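Local coordinates for fatty acid/retinol binding protein protein 7, isoform A, confirmed BY transcript evidence (Caenorhabditis elegans, PDB 2W9Y), which probably binds fatty acids such as oleic acid, and perhaps retinoids, as a small helical lipid carrier of nematodes, at residues Y87-L91 and L116-F120. Sequence-based numbering, arbitrary orientation. Where two conformers were deposited one is given.
Sequences YAKKL and LHQEF
Y87 reaches across from helix 82-104 and gives its hydroxyl to a backbone carbonyl of the antiparallel helix 111-121, a helix pairing within this all-helical protein: OH lies 2.7 Å from O of L116, well above the carbonyl plane. F120 N, the usual helical donor to this oxygen, arrives from the opposite face, which puts two bonds on one acceptor. The axes of segments 87-91 and 116-120 stay 11.1 Å apart at closest approach, a span suited to a long ring with a polar end; chi1 of -179° turns that ring out across the interface. Branched L116 fills the space beside it, CD2 packing 3.7 Å from CE1 of Y87 while CD1 meets CA of L91. F15 and L131, the latter on helix 125-134, also pack on the buried Y87. A phenylalanine here lacks the hydroxyl and would probably leave L116 O with F120 N alone of these two donors. On the solvent side, long charged chains suit the rim: K90 NZ forms a salt bridge with E119 OE2, modelled implausibly short and in one of two E119 conformers, hence doubtful in detail; R115 is a weak, long second partner. The buried hydrogen bond thus probably fixes the helices' relative position more closely than the outer charge pair.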
# COMPACT_ATOMS: atom_id res chain seq x y z
N TYR A 87 13.10 -5.62 2.84
CA TYR A 87 12.52 -5.46 1.52
C TYR A 87 11.03 -5.21 1.56
O TYR A 87 10.51 -4.27 0.92
CB TYR A 87 12.83 -6.73 0.65
CG TYR A 87 12.26 -6.57 -0.76
CD1 TYR A 87 12.92 -5.81 -1.75
CD2 TYR A 87 11.00 -7.12 -1.11
CE1 TYR A 87 12.32 -5.60 -3.04
CE2 TYR A 87 10.42 -6.92 -2.34
CZ TYR A 87 11.11 -6.17 -3.31
OH TYR A 87 10.50 -6.00 -4.52
N ALA A 88 10.31 -6.05 2.29
CA ALA A 88 8.85 -5.88 2.37
C ALA A 88 8.38 -4.52 2.95
O ALA A 88 7.40 -3.97 2.47
CB ALA A 88 8.23 -7.00 3.18
N LYS A 89 9.07 -4.00 3.97
CA LYS A 89 8.78 -2.66 4.51
C LYS A 89 9.03 -1.56 3.47
O LYS A 89 8.29 -0.60 3.43
CB LYS A 89 9.64 -2.36 5.74
CG LYS A 89 9.20 -3.28 6.86
CD LYS A 89 10.07 -3.10 8.09
CE LYS A 89 9.44 -3.76 9.29
NZ LYS A 89 10.36 -3.58 10.45
N LYS A 90 10.05 -1.72 2.64
CA LYS A 90 10.24 -0.78 1.50
C LYS A 90 9.11 -0.89 0.48
O LYS A 90 8.68 0.15 -0.07
CB LYS A 90 11.55 -1.03 0.79
CG LYS A 90 12.78 -0.54 1.59
CD LYS A 90 14.05 -1.38 1.25
CE LYS A 90 14.86 -0.83 0.10
NZ LYS A 90 15.98 -1.82 -0.30
N LEU A 91 8.64 -2.12 0.24
CA LEU A 91 7.54 -2.32 -0.69
C LEU A 91 6.27 -1.61 -0.14
O LEU A 91 5.65 -0.80 -0.84
CB LEU A 91 7.35 -3.81 -0.96
CG LEU A 91 6.24 -4.22 -1.94
CD1 LEU A 91 6.51 -5.65 -2.43
CD2 LEU A 91 4.81 -4.16 -1.30
N LEU A 116 12.39 -1.28 -6.57
CA LEU A 116 11.91 -2.51 -5.94
C LEU A 116 12.03 -3.76 -6.76
O LEU A 116 12.32 -4.85 -6.23
CB LEU A 116 10.42 -2.35 -5.56
CG LEU A 116 10.16 -1.53 -4.31
CD1 LEU A 116 8.61 -1.27 -4.28
CD2 LEU A 116 10.66 -2.28 -3.11
N HIS A 117 11.70 -3.65 -8.03
CA HIS A 117 11.86 -4.81 -8.92
C HIS A 117 13.34 -5.20 -9.04
O HIS A 117 13.67 -6.38 -9.04
CB HIS A 117 11.30 -4.49 -10.30
CG HIS A 117 11.34 -5.63 -11.27
ND1 HIS A 117 10.58 -6.77 -11.12
CD2 HIS A 117 12.09 -5.84 -12.39
CE1 HIS A 117 10.84 -7.61 -12.11
NE2 HIS A 117 11.72 -7.06 -12.91
N GLN A 118 14.21 -4.21 -9.24
CA GLN A 118 15.66 -4.50 -9.35
C GLN A 118 16.16 -5.20 -8.06
O GLN A 118 16.89 -6.21 -8.10
CB GLN A 118 16.41 -3.20 -9.64
CG GLN A 118 17.88 -3.37 -10.08
CD GLN A 118 18.85 -3.29 -8.88
OE1 GLN A 118 18.46 -3.30 -7.69
NE2 GLN A 118 20.12 -3.19 -9.20
N GLU A 119 15.70 -4.70 -6.91
CA GLU A 119 16.17 -5.20 -5.64
C GLU A 119 15.72 -6.62 -5.41
O GLU A 119 16.43 -7.44 -4.78
CB GLU A 119 15.66 -4.31 -4.51
CG GLU A 119 16.36 -2.94 -4.46
CD GLU A 119 15.66 -1.96 -3.53
OE1 GLU A 119 14.54 -1.49 -3.86
OE2 GLU A 119 16.23 -1.64 -2.47
N PHE A 120 14.52 -6.92 -5.89
CA PHE A 120 13.94 -8.26 -5.64
C PHE A 120 14.83 -9.27 -6.34
O PHE A 120 15.10 -10.40 -5.84
CB PHE A 120 12.51 -8.33 -6.21
CG PHE A 120 11.87 -9.66 -6.02
CD1 PHE A 120 11.33 -9.98 -4.79
CD2 PHE A 120 11.92 -10.62 -7.03
CE1 PHE A 120 10.71 -11.26 -4.56
CE2 PHE A 120 11.35 -11.89 -6.84
CZ PHE A 120 10.75 -12.22 -5.59